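Local coordinates for sortase family protein (Streptococcus agalactiae, PDB 4D7W) that probably acts as a class C sortase, a cysteine transpeptidase of the cell surface that takes part in assembling the type 2b pilus of group B Streptococcus, at residues Arg3-Met6 and Asp7-Arg11; Thr13-Asp16 and Glu17-Lys21; Glu29-Lys32 and Gln33-Thr36; Asp125-Lys128 and Val129-Trp133; Val135-Asn139 and Glu140-Tyr144. All blocks are in the same frame, centred on the assembly; numbering follows the deposited sequence.

Along the chain the five contacts follow one another in series. Interactions 1 to 3 belong to the N-terminal helices: interaction 1 lies within helix 3-13, interaction 2 starts helix 17-31, and interaction 3 closes that helix and leads into helix 34-37. Interactions 4 and 5 share strand 132-137 of the sortase sheet, one at its entry and one at the hairpin to strand 140-152, their centres about 18 Å apart. The hairpin turn meets the helices: the backbone N of L138 donates to the hydroxyl of Y8 of interaction 1, and the L138 side chain packs with M15 and Y20 of interaction 2, each centre about 15 Å from that of interaction 5. The helical N-terminal region is thus fastened to the beta core.

Interaction 1: residues Arg3-Met6 and Asp7-Arg11; sequences RAIM and DYQDR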
# COMPACT_ATOMS: atom_id res chain seq x y z
N ARG A 3 -10.69 12.45 -8.74
CA ARG A 3 -12.12 12.23 -8.54
C ARG A 3 -12.38 10.94 -7.75
O ARG A 3 -13.35 10.86 -6.99
CB ARG A 3 -12.86 12.18 -9.89
CG ARG A 3 -14.37 12.03 -9.76
CD ARG A 3 -15.08 12.07 -11.12
NE ARG A 3 -14.74 10.93 -11.97
CZ ARG A 3 -15.28 9.72 -11.88
NH1 ARG A 3 -16.18 9.46 -10.95
NH2 ARG A 3 -14.90 8.75 -12.71
N ALA A 4 -11.53 9.94 -7.94
CA ALA A 4 -11.64 8.70 -7.19
C ALA A 4 -11.48 9.00 -5.70
O ALA A 4 -12.20 8.46 -4.84
CB ALA A 4 -10.60 7.69 -7.66
N ILE A 5 -10.54 9.89 -5.40
CA ILE A 5 -10.28 10.20 -4.01
C ILE A 5 -11.43 11.00 -3.43
O ILE A 5 -11.90 10.72 -2.32
CB ILE A 5 -8.95 10.95 -3.83
CG1 ILE A 5 -7.78 10.04 -4.25
CG2 ILE A 5 -8.79 11.42 -2.39
CD1 ILE A 5 -6.42 10.68 -4.12
N MET A 6 -11.91 11.99 -4.17
CA MET A 6 -13.06 12.79 -3.73
C MET A 6 -14.28 11.91 -3.45
O MET A 6 -14.92 12.06 -2.41
CB MET A 6 -13.42 13.85 -4.78
CG MET A 6 -12.40 14.97 -4.89
SD MET A 6 -12.97 16.36 -5.89
CE MET A 6 -13.10 15.61 -7.52
N ASP A 7 -14.59 11.01 -4.38
CA ASP A 7 -15.71 10.08 -4.23
C ASP A 7 -15.55 9.18 -3.01
O ASP A 7 -16.52 8.88 -2.30
CB ASP A 7 -15.86 9.20 -5.48
CG ASP A 7 -16.33 9.99 -6.70
OD1 ASP A 7 -16.94 11.06 -6.52
OD2 ASP A 7 -16.07 9.52 -7.83
N TYR A 8 -14.33 8.73 -2.78
CA TYR A 8 -14.04 7.89 -1.62
C TYR A 8 -14.24 8.66 -0.33
O TYR A 8 -14.88 8.17 0.61
CB TYR A 8 -12.61 7.36 -1.70
CG TYR A 8 -12.19 6.58 -0.47
CD1 TYR A 8 -12.38 5.21 -0.39
CD2 TYR A 8 -11.58 7.23 0.61
CE1 TYR A 8 -11.98 4.50 0.73
CE2 TYR A 8 -11.18 6.53 1.73
CZ TYR A 8 -11.39 5.18 1.79
OH TYR A 8 -10.99 4.50 2.93
N GLN A 9 -13.68 9.86 -0.28
CA GLN A 9 -13.82 10.73 0.89
C GLN A 9 -15.29 10.99 1.19
O GLN A 9 -15.73 10.85 2.34
CB GLN A 9 -13.10 12.06 0.68
CG GLN A 9 -11.59 11.95 0.67
CD GLN A 9 -10.92 13.29 0.36
OE1 GLN A 9 -11.54 14.20 -0.18
NE2 GLN A 9 -9.64 13.40 0.70
N ASP A 10 -16.04 11.37 0.16
CA ASP A 10 -17.45 11.69 0.32
C ASP A 10 -18.24 10.50 0.86
O ASP A 10 -19.14 10.66 1.68
CB ASP A 10 -18.04 12.17 -1.01
CG ASP A 10 -17.54 13.54 -1.40
OD1 ASP A 10 -16.84 14.17 -0.56
OD2 ASP A 10 -17.85 14.02 -2.51
N ARG A 11 -17.88 9.30 0.42
CA ARG A 11 -18.57 8.11 0.89
C ARG A 11 -18.29 7.88 2.37
O ARG A 11 -19.19 7.64 3.17
CB ARG A 11 -18.13 6.91 0.08
CG ARG A 11 -18.91 5.68 0.39
CD ARG A 11 -19.84 5.39 -0.74
NE ARG A 11 -20.31 4.02 -0.71
CZ ARG A 11 -21.13 3.50 -1.61
NH1 ARG A 11 -21.58 4.26 -2.60
NH2 ARG A 11 -21.51 2.24 -1.52
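R3 and D7, one helical turn apart, reach each other over the outer surface of the helix. The guanidinium NH1 of R3 lies 3.1 Å from OD2 of D7 in a salt bridge, with the two flat groups turned 61° apart, so the charges meet through one close nitrogen-oxygen pair. The arginine starts extended, CG anti to the backbone N (chi1 -177°), then bends at chi3 (65°), which folds the guanidinium back toward the carboxylate. Both residues suit an exposed position, where opposite charges spaced i to i+4 can pair.

The same i to i+4 spacing runs through the backbone of helix 3-13: D7 N donates to R3 O at 2.9 Å, and the bonds from Y8 to A4, Q9 to I5 and D10 to M6 repeat it. The side turned to the sheet mixes apolar and polar groups. CG2 of I5 touches NE2 of Q9 at 3.8 Å, the branched side chain crossing the amide, while the rest of I5 packs on K74, P76 and Y65 of the sheet. NE2 of Q9 also makes a weak hydrogen bond to the hydroxyl of Y65. The hydroxyl of buried Y8 accepts the backbone N-H of L138, joining the helix to the hairpin turn 137-140.

Interaction 2: residues Thr13-Asp16 and Glu17-Lys21; sequences THMD and ENDYK
M15 lays its thioether against the ring of Y20, a Met-aromatic contact at the start of helix 17-31, where D16 occupies the N-cap position. The sulfur SD of M15 sits 5.1 Å from the centroid of the Y20 ring, well to the side of the ring normal. The methyl does the closest touching: CE of M15 is 3.4 Å from CD1 of Y20 and 3.3 Å from CB of D19. A bend at the last torsion (chi3 48°) turns this methyl toward the helix, and a long, flexible methionine suits the task of following both a ring and a neighbouring aliphatic carbon.

Beside this apolar patch the carboxylate of D19 turns back across the helix start, and OD2 of D19 accepts the backbone N of D16 at 2.6 Å through its anti lone pair, the bond bent to 133°. This is the half of a capping box in which the side chain of the third helical residue takes the N-H of the N-cap residue, a place that suits an acidic group. In the other direction O of D16 receives N of Y20 at 3.3 Å and, weakly, N of D19.

Further out, the hydroxyl of Y20 bonds to the backbone O of V12, tying the helix start to the end of helix 3-13. M15 also packs on I57, and the Y20 ring reaches L138 and N139 of the hairpin. The carbonyl O of D16 lies over one face of the Y20 ring, 4.0 Å above its plane and offset toward the rim.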
# COMPACT_ATOMS: atom_id res chain seq x y z
N THR A 13 -17.60 10.03 4.54
CA THR A 13 -18.25 11.05 5.35
C THR A 13 -19.58 10.58 5.96
O THR A 13 -19.93 10.97 7.06
CB THR A 13 -18.49 12.34 4.53
OG1 THR A 13 -17.24 12.96 4.24
CG2 THR A 13 -19.34 13.31 5.30
N HIS A 14 -20.30 9.73 5.24
CA HIS A 14 -21.65 9.35 5.66
C HIS A 14 -21.72 7.98 6.31
O HIS A 14 -22.81 7.48 6.59
CB HIS A 14 -22.58 9.42 4.46
CG HIS A 14 -22.58 10.76 3.81
ND1 HIS A 14 -23.05 11.90 4.44
CD2 HIS A 14 -22.14 11.16 2.59
CE1 HIS A 14 -22.91 12.94 3.63
NE2 HIS A 14 -22.37 12.52 2.50
N MET A 15 -20.57 7.38 6.56
CA MET A 15 -20.52 6.12 7.29
C MET A 15 -20.74 6.33 8.78
O MET A 15 -20.14 7.23 9.37
CB MET A 15 -19.17 5.42 7.08
CG MET A 15 -18.95 4.88 5.70
SD MET A 15 -17.34 4.07 5.61
CE MET A 15 -17.40 3.06 7.08
N ASP A 16 -21.55 5.48 9.40
CA ASP A 16 -21.70 5.48 10.85
C ASP A 16 -20.35 5.24 11.53
O ASP A 16 -19.43 4.68 10.93
CB ASP A 16 -22.72 4.43 11.28
CG ASP A 16 -23.21 4.64 12.69
OD1 ASP A 16 -23.15 5.80 13.16
OD2 ASP A 16 -23.66 3.66 13.32
N GLU A 17 -20.21 5.65 12.79
CA GLU A 17 -18.96 5.41 13.52
C GLU A 17 -18.83 3.93 13.89
O GLU A 17 -17.74 3.44 14.18
CB GLU A 17 -18.88 6.27 14.78
CG GLU A 17 -18.33 7.68 14.53
CD GLU A 17 -18.14 8.48 15.80
OE1 GLU A 17 -18.30 7.91 16.91
OE2 GLU A 17 -17.83 9.68 15.70
N ASN A 18 -19.96 3.22 13.87
CA ASN A 18 -19.95 1.78 14.01
C ASN A 18 -19.57 1.11 12.70
O ASN A 18 -19.15 -0.04 12.69
CB ASN A 18 -21.32 1.28 14.49
CG ASN A 18 -21.46 1.33 16.01
OD1 ASN A 18 -20.76 2.08 16.69
ND2 ASN A 18 -22.37 0.51 16.55
N ASP A 19 -19.74 1.84 11.60
CA ASP A 19 -19.31 1.36 10.29
C ASP A 19 -17.78 1.31 10.20
O ASP A 19 -17.23 0.31 9.72
CB ASP A 19 -19.87 2.25 9.17
CG ASP A 19 -21.35 2.01 8.90
OD1 ASP A 19 -21.76 0.83 8.78
OD2 ASP A 19 -22.11 3.00 8.80
N TYR A 20 -17.11 2.38 10.65
CA TYR A 20 -15.64 2.38 10.68
C TYR A 20 -15.15 1.21 11.50
O TYR A 20 -14.27 0.48 11.08
CB TYR A 20 -15.05 3.67 11.29
CG TYR A 20 -15.41 4.95 10.58
CD1 TYR A 20 -15.50 5.01 9.19
CD2 TYR A 20 -15.67 6.11 11.31
CE1 TYR A 20 -15.84 6.20 8.55
CE2 TYR A 20 -16.01 7.30 10.68
CZ TYR A 20 -16.09 7.35 9.30
OH TYR A 20 -16.44 8.54 8.68
N LYS A 21 -15.73 1.05 12.69
CA LYS A 21 -15.29 0.03 13.64
C LYS A 21 -15.34 -1.38 13.06
O LYS A 21 -14.41 -2.16 13.24
CB LYS A 21 -16.12 0.07 14.92
CG LYS A 21 -15.65 1.08 15.95
CD LYS A 21 -16.48 1.00 17.24
CE LYS A 21 -16.27 2.23 18.11
NZ LYS A 21 -17.02 2.16 19.40

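Interaction 3: residues Glu29-Lys32 and Gln33-Thr36; sequences EYNK and QFKT
The backbone turns at the junction of helix 17-31 and helix 34-37, where N of Q33 donates to O of Y30 at 3.2 Å, a bond between residues three apart. The side chain of Q33 then returns to the same carbonyl: NE2 of Q33 donates to O of Y30 at 3.1 Å, the acceptor lying close to the amide plane. The two N-H groups approach from opposite faces of the carbonyl plane, so one oxygen is gripped twice by one residue. Glutamine suits this place because it is long enough to bring an N-H back to the preceding turn. CG of Q33 sits between the backbone N and the carbonyl carbon (chi1 78°), which directs the chain back toward Y30.

The same amide nitrogen rests over the centre of the Y30 ring, 3.5 Å above its plane, with amide and ring turned 72° apart. CG of Q33 lies over one face of the F34 ring, offset toward the rim. The rings of F34 and Y30 have their planes 62° apart, and the nearest carbons are CE2 of Y30 and CE2 of F34 at 3.8 Å. From the viewpoint of F34, CE2 of Y30 lies at the ring edge, in its plane. OG1 of T36 donates to the carbonyl O of Q33, three residues back, at 3.1 Å.

N31 secures the junction to the loop beyond, its OD1 taking the backbone N of L98 and its ND2 giving to O of G101. The Y30 ring packs on M43 and on D50 and Y51 of helix 45-52, while F34 lies on S97 of the loop before strand 105-115.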
# COMPACT_ATOMS: atom_id res chain seq x y z
N GLU A 29 -8.04 -7.89 12.32
CA GLU A 29 -8.09 -9.32 12.47
C GLU A 29 -7.35 -9.98 11.30
O GLU A 29 -6.54 -10.88 11.49
CB GLU A 29 -9.53 -9.81 12.54
CG GLU A 29 -9.66 -11.19 13.08
CD GLU A 29 -9.28 -11.26 14.55
OE1 GLU A 29 -9.17 -10.20 15.20
OE2 GLU A 29 -9.10 -12.39 15.05
N TYR A 30 -7.63 -9.50 10.10
CA TYR A 30 -6.97 -9.99 8.90
C TYR A 30 -5.45 -9.91 9.03
O TYR A 30 -4.74 -10.89 8.82
CB TYR A 30 -7.44 -9.21 7.69
CG TYR A 30 -6.87 -9.68 6.37
CD1 TYR A 30 -7.51 -10.66 5.61
CD2 TYR A 30 -5.70 -9.12 5.86
CE1 TYR A 30 -7.01 -11.07 4.39
CE2 TYR A 30 -5.19 -9.52 4.63
CZ TYR A 30 -5.85 -10.50 3.90
OH TYR A 30 -5.33 -10.90 2.69
N ASN A 31 -4.94 -8.73 9.39
CA ASN A 31 -3.49 -8.53 9.47
C ASN A 31 -2.81 -9.31 10.59
O ASN A 31 -1.58 -9.38 10.67
CB ASN A 31 -3.19 -7.04 9.63
CG ASN A 31 -2.92 -6.36 8.31
OD1 ASN A 31 -3.14 -6.93 7.24
ND2 ASN A 31 -2.46 -5.11 8.37
N LYS A 32 -3.61 -9.90 11.48
CA LYS A 32 -3.04 -10.71 12.56
C LYS A 32 -2.43 -12.00 12.04
O LYS A 32 -1.54 -12.56 12.67
CB LYS A 32 -4.11 -11.06 13.61
CG LYS A 32 -4.31 -10.00 14.65
CD LYS A 32 -5.28 -10.47 15.72
CE LYS A 32 -5.51 -9.40 16.76
NZ LYS A 32 -6.17 -8.21 16.16
N GLN A 33 -2.90 -12.48 10.90
CA GLN A 33 -2.46 -13.78 10.41
C GLN A 33 -1.00 -13.81 9.99
O GLN A 33 -0.37 -14.87 10.02
CB GLN A 33 -3.32 -14.23 9.23
CG GLN A 33 -2.97 -13.55 7.92
CD GLN A 33 -3.97 -13.90 6.83
OE1 GLN A 33 -3.89 -14.97 6.22
NE2 GLN A 33 -4.93 -13.00 6.59
N PHE A 34 -0.46 -12.67 9.59
CA PHE A 34 0.87 -12.67 8.94
C PHE A 34 2.01 -13.08 9.88
O PHE A 34 3.02 -13.62 9.43
CB PHE A 34 1.13 -11.31 8.32
CG PHE A 34 0.24 -11.04 7.15
CD1 PHE A 34 0.57 -11.52 5.89
CD2 PHE A 34 -0.98 -10.39 7.32
CE1 PHE A 34 -0.28 -11.31 4.81
CE2 PHE A 34 -1.83 -10.19 6.24
CZ PHE A 34 -1.48 -10.65 4.99
N LYS A 35 1.82 -12.86 11.18
CA LYS A 35 2.84 -13.24 12.16
C LYS A 35 3.14 -14.73 12.05
O LYS A 35 4.30 -15.14 12.14
CB LYS A 35 2.39 -12.89 13.58
CG LYS A 35 3.52 -12.96 14.60
CD LYS A 35 3.06 -12.59 16.00
CE LYS A 35 4.20 -12.72 17.00
NZ LYS A 35 3.79 -12.41 18.40
N THR A 36 2.12 -15.55 11.83
CA THR A 36 2.34 -16.98 11.67
C THR A 36 2.49 -17.40 10.20
O THR A 36 3.29 -18.28 9.89
CB THR A 36 1.20 -17.80 12.30
OG1 THR A 36 -0.05 -17.35 11.78
CG2 THR A 36 1.20 -17.66 13.82
O HOH W 1 0.69 -10.21 12.00

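Interaction 4: residues Asp125-Lys128 and Val129-Trp133; sequences DKLK and VGDHW
D131 folds its carboxylate back onto the backbone of K128 round a type II beta turn, K128 to D131, which leads into strand 132-137 of the sortase sheet.

One backbone bond closes the turn and a side-chain bond braces it. N of D131 donates to O of K128 at 3.0 Å, the standard bond between the first and fourth turn residues, and in return N of K128 donates to OD2 of D131 at 2.8 Å. The second is less straight, 139° at the hydrogen, and arrives from above the carboxylate plane. With CG beside its own backbone N (chi1 -68°), D131 brings the short acidic side chain back across the turn, a reach well suited to aspartate. G130 takes a positive phi of 98°, where a side chain would be jammed against the preceding carbonyl oxygen, so glycine fits the third turn position.

Charge adds to this: OD2 of D131 also makes a salt bridge with K70, whose NZ bonds to O of K126, so the carboxylate links the turn to the loop after strand 62-68. That lysine would be expected to favour the charged form of D131.

Van der Waals contact is slight. Buried L127, just before the turn, packs on I68 of strand 62-68, a suitable inward place for leucine, and its CD2 passes 4.1 Å from OD2 of D131.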
# COMPACT_ATOMS: atom_id res chain seq x y z
N ASP A 125 12.59 7.73 -6.66
CA ASP A 125 14.01 7.80 -6.36
C ASP A 125 14.39 9.08 -5.61
O ASP A 125 15.50 9.19 -5.12
CB ASP A 125 14.82 7.68 -7.66
CG ASP A 125 14.48 8.76 -8.68
OD1 ASP A 125 13.32 9.19 -8.77
OD2 ASP A 125 15.39 9.18 -9.40
N LYS A 126 13.49 10.06 -5.54
CA LYS A 126 13.82 11.30 -4.84
C LYS A 126 13.71 11.12 -3.31
O LYS A 126 14.24 11.92 -2.54
CB LYS A 126 12.92 12.45 -5.30
CG LYS A 126 13.01 12.80 -6.80
CD LYS A 126 14.39 13.27 -7.20
CE LYS A 126 14.39 13.86 -8.63
NZ LYS A 126 13.99 12.88 -9.68
N LEU A 127 13.02 10.06 -2.88
CA LEU A 127 12.86 9.78 -1.46
C LEU A 127 14.17 9.37 -0.80
O LEU A 127 14.99 8.68 -1.41
CB LEU A 127 11.83 8.69 -1.24
CG LEU A 127 10.40 9.07 -1.63
CD1 LEU A 127 9.44 7.94 -1.30
CD2 LEU A 127 9.99 10.34 -0.91
N LYS A 128 14.32 9.76 0.45
CA LYS A 128 15.56 9.59 1.19
C LYS A 128 15.26 9.02 2.58
O LYS A 128 14.15 9.19 3.09
CB LYS A 128 16.27 10.94 1.29
CG LYS A 128 17.75 10.86 1.53
CD LYS A 128 18.38 12.23 1.30
CE LYS A 128 17.92 12.85 -0.02
NZ LYS A 128 18.57 14.17 -0.26
N VAL A 129 16.22 8.33 3.20
CA VAL A 129 16.03 7.90 4.60
C VAL A 129 15.58 9.10 5.44
O VAL A 129 16.13 10.20 5.31
CB VAL A 129 17.31 7.28 5.22
CG1 VAL A 129 17.07 6.94 6.69
CG2 VAL A 129 17.74 6.05 4.46
N GLY A 130 14.58 8.90 6.29
CA GLY A 130 14.03 9.99 7.07
C GLY A 130 12.76 10.64 6.53
O GLY A 130 12.00 11.23 7.30
N ASP A 131 12.53 10.56 5.22
CA ASP A 131 11.33 11.15 4.63
C ASP A 131 10.10 10.39 5.08
O ASP A 131 10.20 9.23 5.46
CB ASP A 131 11.43 11.17 3.10
CG ASP A 131 12.50 12.13 2.60
OD1 ASP A 131 12.86 13.06 3.35
OD2 ASP A 131 12.98 11.96 1.46
N HIS A 132 8.94 11.05 5.04
CA HIS A 132 7.66 10.43 5.45
C HIS A 132 6.65 10.33 4.31
O HIS A 132 6.64 11.15 3.40
CB HIS A 132 6.99 11.24 6.58
CG HIS A 132 7.76 11.29 7.86
ND1 HIS A 132 7.18 11.63 9.06
CD2 HIS A 132 9.07 11.07 8.13
CE1 HIS A 132 8.09 11.61 10.02
NE2 HIS A 132 9.24 11.27 9.48
N TRP A 133 5.77 9.34 4.39
CA TRP A 133 4.50 9.39 3.65
C TRP A 133 3.35 8.93 4.57
O TRP A 133 3.57 8.45 5.69
CB TRP A 133 4.56 8.55 2.37
CG TRP A 133 4.56 7.06 2.57
CD1 TRP A 133 3.48 6.25 2.68
CD2 TRP A 133 5.71 6.21 2.65
NE1 TRP A 133 3.87 4.95 2.84
CE2 TRP A 133 5.24 4.89 2.81
CE3 TRP A 133 7.10 6.43 2.58
CZ2 TRP A 133 6.10 3.79 2.93
CZ3 TRP A 133 7.95 5.34 2.70
CH2 TRP A 133 7.45 4.04 2.87

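Interaction 5: residues Val135-Asn139 and Glu140-Tyr144; sequences VSILN and ETYTY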
# COMPACT_ATOMS: atom_id res chain seq x y z
N VAL A 135 -0.71 7.00 4.44
CA VAL A 135 -1.84 6.42 3.76
C VAL A 135 -3.07 6.79 4.60
O VAL A 135 -3.03 6.78 5.84
CB VAL A 135 -1.71 4.88 3.59
CG1 VAL A 135 -0.53 4.54 2.66
CG2 VAL A 135 -1.49 4.23 4.90
N SER A 136 -4.13 7.18 3.92
CA SER A 136 -5.36 7.58 4.58
C SER A 136 -6.38 6.51 4.28
O SER A 136 -6.62 6.20 3.12
CB SER A 136 -5.82 8.95 4.09
OG SER A 136 -4.75 9.88 4.24
N ILE A 137 -6.94 5.93 5.33
CA ILE A 137 -7.87 4.82 5.19
C ILE A 137 -9.07 5.12 6.08
O ILE A 137 -8.92 5.31 7.29
CB ILE A 137 -7.19 3.49 5.55
CG1 ILE A 137 -6.10 3.15 4.51
CG2 ILE A 137 -8.21 2.36 5.65
CD1 ILE A 137 -5.05 2.23 5.02
N LEU A 138 -10.25 5.23 5.48
CA LEU A 138 -11.43 5.70 6.21
C LEU A 138 -11.13 7.08 6.82
O LEU A 138 -10.66 8.00 6.13
CB LEU A 138 -11.84 4.69 7.28
CG LEU A 138 -12.15 3.32 6.68
CD1 LEU A 138 -12.62 2.35 7.73
CD2 LEU A 138 -13.18 3.44 5.57
N ASN A 139 -11.37 7.22 8.12
CA ASN A 139 -11.13 8.48 8.80
C ASN A 139 -9.76 8.55 9.48
O ASN A 139 -9.54 9.40 10.34
CB ASN A 139 -12.23 8.72 9.84
CG ASN A 139 -12.22 7.68 10.96
OD1 ASN A 139 -11.97 6.49 10.73
ND2 ASN A 139 -12.50 8.12 12.19
N GLU A 140 -8.85 7.66 9.12
CA GLU A 140 -7.60 7.57 9.87
C GLU A 140 -6.35 7.73 9.03
O GLU A 140 -6.36 7.50 7.83
CB GLU A 140 -7.55 6.25 10.63
CG GLU A 140 -8.31 6.33 11.96
CD GLU A 140 -8.83 5.00 12.42
OE1 GLU A 140 -8.69 4.02 11.66
OE2 GLU A 140 -9.39 4.92 13.53
N THR A 141 -5.27 8.11 9.69
CA THR A 141 -4.01 8.36 9.03
C THR A 141 -2.96 7.40 9.55
O THR A 141 -2.90 7.11 10.76
CB THR A 141 -3.56 9.81 9.23
OG1 THR A 141 -4.43 10.67 8.50
CG2 THR A 141 -2.15 10.01 8.72
N TYR A 142 -2.16 6.88 8.62
CA TYR A 142 -1.07 5.96 8.93
C TYR A 142 0.23 6.50 8.36
O TYR A 142 0.32 6.70 7.16
CB TYR A 142 -1.35 4.56 8.37
CG TYR A 142 -2.63 3.99 8.90
CD1 TYR A 142 -3.85 4.36 8.35
CD2 TYR A 142 -2.62 3.12 9.99
CE1 TYR A 142 -5.04 3.88 8.87
CE2 TYR A 142 -3.81 2.63 10.50
CZ TYR A 142 -5.01 3.01 9.94
OH TYR A 142 -6.18 2.52 10.43
N THR A 143 1.22 6.75 9.21
CA THR A 143 2.44 7.39 8.77
C THR A 143 3.62 6.44 8.75
O THR A 143 3.81 5.65 9.68
CB THR A 143 2.79 8.58 9.67
OG1 THR A 143 1.61 9.37 9.85
CG2 THR A 143 3.93 9.40 9.06
N TYR A 144 4.41 6.52 7.68
CA TYR A 144 5.58 5.66 7.51
C TYR A 144 6.78 6.53 7.19
O TYR A 144 6.66 7.56 6.54
CB TYR A 144 5.34 4.60 6.41
CG TYR A 144 4.42 3.52 6.92
CD1 TYR A 144 3.05 3.68 6.88
CD2 TYR A 144 4.94 2.36 7.51
CE1 TYR A 144 2.19 2.70 7.41
CE2 TYR A 144 4.10 1.39 8.03
CZ TYR A 144 2.72 1.56 7.97
OH TYR A 144 1.89 0.60 8.49
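A tight beta hairpin joins strand 132-137 to strand 140-152 through a type II' turn from I137 to E140. V135 and Y142 form one hydrogen-bonded antiparallel pair, with V135 N to Y142 O and Y142 N to V135 O both 2.9 Å. I137 and E140 form the next: N of E140 on O of I137 closes the turn, and N of I137 donates to O of E140, both at 3.0 Å. Between them S136 and T141 make a non-hydrogen-bonded pair, and CA of S136 makes a CA-H...O contact with O of E140 at 3.4 Å.

On the face bearing V135, I137 and Y142, the tyrosine side chain crosses both aliphatic ones at about a right angle. CG2 of V135 presses on CB of Y142 at 3.5 Å, while CB of I137 lies 4.0 Å from CE1 of Y142, so each contributes a carbon beside the tyrosine. The Y142 side chain leaves with CG beside its backbone N (chi1 -58°), which carries the ring along the hairpin toward I137. Beta-branched valine and isoleucine suit the extended backbone here, and both are buried, I137 packing further on P99 and I100.

At the turn, N139 and E140 run side by side, their amide and carboxylate planes 27° apart. OD1 of N139 is buried without a polar partner. L138, whose positive phi of 56° belongs to the first central position of the turn, packs on I23 and I24 of helix 17-31. A two-residue type II' connection between antiparallel strands is typical of a beta hairpin, here one belonging to the sortase beta core.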